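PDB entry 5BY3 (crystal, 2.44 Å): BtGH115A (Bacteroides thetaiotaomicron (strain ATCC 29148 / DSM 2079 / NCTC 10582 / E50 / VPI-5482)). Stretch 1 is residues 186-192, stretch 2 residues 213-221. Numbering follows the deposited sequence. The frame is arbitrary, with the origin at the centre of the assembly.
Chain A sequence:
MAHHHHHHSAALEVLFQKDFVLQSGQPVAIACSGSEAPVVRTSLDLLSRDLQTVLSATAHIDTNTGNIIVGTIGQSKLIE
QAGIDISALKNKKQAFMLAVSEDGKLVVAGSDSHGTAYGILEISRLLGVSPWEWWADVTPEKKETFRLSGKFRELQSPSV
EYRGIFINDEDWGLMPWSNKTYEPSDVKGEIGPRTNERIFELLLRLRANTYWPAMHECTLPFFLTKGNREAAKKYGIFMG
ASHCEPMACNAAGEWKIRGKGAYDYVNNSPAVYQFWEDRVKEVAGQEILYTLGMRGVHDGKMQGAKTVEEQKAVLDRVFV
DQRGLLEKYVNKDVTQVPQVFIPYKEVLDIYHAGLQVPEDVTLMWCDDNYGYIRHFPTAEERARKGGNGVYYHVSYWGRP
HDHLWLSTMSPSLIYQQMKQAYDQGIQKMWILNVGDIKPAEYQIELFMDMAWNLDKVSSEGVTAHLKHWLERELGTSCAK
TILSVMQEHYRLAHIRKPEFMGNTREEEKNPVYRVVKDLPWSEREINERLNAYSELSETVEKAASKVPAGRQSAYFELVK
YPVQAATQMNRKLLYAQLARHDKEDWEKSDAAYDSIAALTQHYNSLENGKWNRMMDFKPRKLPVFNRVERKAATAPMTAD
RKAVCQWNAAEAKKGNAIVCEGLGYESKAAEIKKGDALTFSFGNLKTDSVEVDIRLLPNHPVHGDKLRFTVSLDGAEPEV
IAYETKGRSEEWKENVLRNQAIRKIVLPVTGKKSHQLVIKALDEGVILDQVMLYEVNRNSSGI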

# COMPACT_ATOMS: atom_id res chain seq x y z
N ASP A 186 -15.00 24.77 -11.26
CA ASP A 186 -14.88 25.14 -12.65
C ASP A 186 -13.45 25.24 -13.20
O ASP A 186 -13.26 25.13 -14.42
CB ASP A 186 -15.74 26.36 -12.97
CG ASP A 186 -17.11 25.95 -13.46
OD1 ASP A 186 -17.20 24.97 -14.25
OD2 ASP A 186 -18.11 26.61 -13.08
N VAL A 187 -12.46 25.42 -12.31
CA VAL A 187 -11.03 25.24 -12.66
C VAL A 187 -10.74 23.79 -13.12
O VAL A 187 -11.14 22.83 -12.45
CB VAL A 187 -10.06 25.66 -11.51
CG1 VAL A 187 -8.62 25.78 -12.02
CG2 VAL A 187 -10.49 26.99 -10.87
N LYS A 188 -10.02 23.67 -14.25
CA LYS A 188 -9.83 22.45 -15.07
C LYS A 188 -9.60 21.12 -14.35
O LYS A 188 -10.19 20.11 -14.74
CB LYS A 188 -8.74 22.70 -16.15
CG LYS A 188 -8.14 21.45 -16.82
CD LYS A 188 -7.48 21.76 -18.16
CE LYS A 188 -6.24 20.90 -18.41
NZ LYS A 188 -6.47 19.44 -18.66
N GLY A 189 -8.75 21.10 -13.32
CA GLY A 189 -8.53 19.82 -12.60
C GLY A 189 -8.43 20.03 -11.11
O GLY A 189 -7.44 19.63 -10.48
N GLU A 190 -9.44 20.67 -10.54
CA GLU A 190 -9.33 21.10 -9.17
C GLU A 190 -9.91 20.09 -8.15
O GLU A 190 -11.06 19.68 -8.26
CB GLU A 190 -9.91 22.50 -8.99
CG GLU A 190 -9.39 23.18 -7.72
CD GLU A 190 -9.92 24.59 -7.54
OE1 GLU A 190 -11.14 24.79 -7.66
OE2 GLU A 190 -9.09 25.49 -7.26
N ILE A 191 -9.04 19.71 -7.20
CA ILE A 191 -9.33 18.83 -6.07
C ILE A 191 -9.06 19.77 -4.94
O ILE A 191 -7.90 20.01 -4.59
CB ILE A 191 -8.35 17.62 -6.01
CG1 ILE A 191 -8.32 16.88 -7.37
CG2 ILE A 191 -8.58 16.72 -4.77
CD1 ILE A 191 -7.38 15.67 -7.39
N GLY A 192 -10.12 20.35 -4.40
CA GLY A 192 -10.00 21.57 -3.65
C GLY A 192 -9.87 21.37 -2.17
O GLY A 192 -9.60 20.25 -1.71
N PRO A 213 0.34 15.00 -2.20
CA PRO A 213 -0.90 15.34 -2.92
C PRO A 213 -0.87 14.85 -4.36
O PRO A 213 0.20 14.53 -4.84
CB PRO A 213 -0.88 16.87 -2.91
CG PRO A 213 0.59 17.22 -2.89
CD PRO A 213 1.22 16.18 -2.01
N ALA A 214 -2.04 14.77 -5.03
CA ALA A 214 -2.13 14.47 -6.50
C ALA A 214 -1.33 15.47 -7.27
O ALA A 214 -1.28 16.64 -6.88
CB ALA A 214 -3.57 14.54 -6.99
N MSE A 215 -0.73 15.05 -8.37
CA MSE A 215 0.26 15.89 -9.05
C MSE A 215 0.37 15.57 -10.50
O MSE A 215 1.27 16.05 -11.19
CB MSE A 215 1.63 15.74 -8.34
CG MSE A 215 2.22 14.33 -8.17
SE MSE A 215 2.72 13.47 -9.88
CE MSE A 215 4.62 13.98 -10.02
N HIS A 216 -0.53 14.72 -10.98
CA HIS A 216 -0.56 14.42 -12.40
C HIS A 216 -0.91 15.67 -13.20
O HIS A 216 -1.64 16.54 -12.72
CB HIS A 216 -1.55 13.29 -12.67
CG HIS A 216 -0.90 11.94 -12.76
ND1 HIS A 216 -1.43 10.91 -13.51
CD2 HIS A 216 0.25 11.48 -12.24
CE1 HIS A 216 -0.63 9.86 -13.43
NE2 HIS A 216 0.40 10.18 -12.66
N GLU A 217 -0.37 15.74 -14.42
CA GLU A 217 -0.62 16.85 -15.37
C GLU A 217 -2.10 17.24 -15.47
O GLU A 217 -2.42 18.42 -15.47
CB GLU A 217 0.04 16.61 -16.76
CG GLU A 217 0.05 15.17 -17.31
CD GLU A 217 1.06 14.21 -16.64
OE1 GLU A 217 0.65 13.11 -16.20
OE2 GLU A 217 2.27 14.55 -16.57
N CYS A 218 -3.00 16.26 -15.46
CA CYS A 218 -4.47 16.49 -15.38
C CYS A 218 -5.02 17.21 -14.12
O CYS A 218 -6.19 17.57 -14.09
CB CYS A 218 -5.21 15.15 -15.54
SG CYS A 218 -5.14 14.06 -14.09
N THR A 219 -4.19 17.40 -13.10
CA THR A 219 -4.62 17.96 -11.80
C THR A 219 -3.99 19.35 -11.49
O THR A 219 -2.84 19.61 -11.84
CB THR A 219 -4.27 16.94 -10.68
OG1 THR A 219 -5.09 15.80 -10.85
CG2 THR A 219 -4.48 17.48 -9.28
N LEU A 220 -4.75 20.22 -10.84
CA LEU A 220 -4.21 21.48 -10.33
C LEU A 220 -3.20 21.23 -9.20
O LEU A 220 -3.58 20.65 -8.18
CB LEU A 220 -5.31 22.42 -9.81
CG LEU A 220 -4.87 23.89 -9.64
CD1 LEU A 220 -4.65 24.56 -10.99
CD2 LEU A 220 -5.86 24.68 -8.77
N PRO A 221 -1.94 21.67 -9.37
CA PRO A 221 -1.00 21.48 -8.26
C PRO A 221 -1.51 21.98 -6.93
O PRO A 221 -2.14 23.05 -6.85
CB PRO A 221 0.25 22.24 -8.71
CG PRO A 221 0.21 22.07 -10.21
CD PRO A 221 -1.24 22.15 -10.59
O HOH W 1 -6.14 20.70 -7.15

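Neither stretch contains a regular helix or strand, so the contact rests on local backbone geometry rather than on a repeating ladder. The two chains come nearest at Gly 189 and Thr 219, whose CA atoms lie 4.4 Å apart. On one side, stretch 2 enters the contact through a type I beta turn running from His 216 to Thr 219, closed by a hydrogen bond of 2.7 Å from Thr 219 N to His 216 O. On the other, a weak hydrogen bond of 3.3 Å from Glu 190 N to Val 187 O spans Lys 188 and Gly 189.

One direct hydrogen bond joins the stretches: Leu 220 N donates to Gly 189 O at 2.8 Å, and the N-H...O angle of 179° makes it essentially linear. The same carbonyl also meets Thr 219, with CA of Thr 219 3.5 Å from Gly 189 O and an angle of 134° at the hydrogen. A second CA-H...O contact runs the other way, from Gly 189 CA to Cys 218 O at 3.6 Å; its angle of 158° is the straighter of the two. Gly 189 thus offers its carbonyl to one part of stretch 2 and its CA hydrogen to another.

The absence of a side chain at Gly 189 is what leaves room for this approach. An ideal CB on Gly 189 would point toward stretch 2 and fall 2.1 Å from Cys 218 O, a clash, and 3.2 Å from Thr 219 CA, which is tight. Gly 192, at the N-cap position right before a helix, is different: an ideal CB there would point away and have no atom of stretch 2 within 5.5 Å.

Beyond the direct bond, water 1 bridges the backbones. It accepts from Ile 191 N at 3.1 Å and donates to Leu 220 O at 2.8 Å, although acceptors elsewhere in the structure compete for the water's protons, so the link through Leu 220 O need not always be made.

Among the side chains, Leu 220 is the most heavily engaged residue, with 76 Å² covered of the 318 Å² buried in total over both stretches. Its CA-to-CB bond points toward stretch 1, and its conformation is chi1 t, chi2 p. Both Leu 220 methyls lie near Val 187 CG1, Leu 220 CD1 at 4.3 Å and Leu 220 CD2 at 4.4 Å, a loose apolar contact, and Leu 220 CD2 also lies 3.7 Å from Glu 190 OE2; because a methyl carbon offers no polar hydrogen, this is packing against a carboxylate oxygen. The partner oxygen, Glu 190 OE1, is hydrogen-bonded to a residue flanking one of the stretches.

A second apolar patch forms around Ile 191. Its CA-to-CB bond points sideways, yet the side chain, with chi1 m and chi2 t, extends so that its end comes nearer. There Ile 191 CD1 lies 4.0 Å from Ala 214 CB and 3.9 Å from Thr 219 CG2. Thr 219 can present this methyl while its OG1 is hydrogen-bonded elsewhere in the structure.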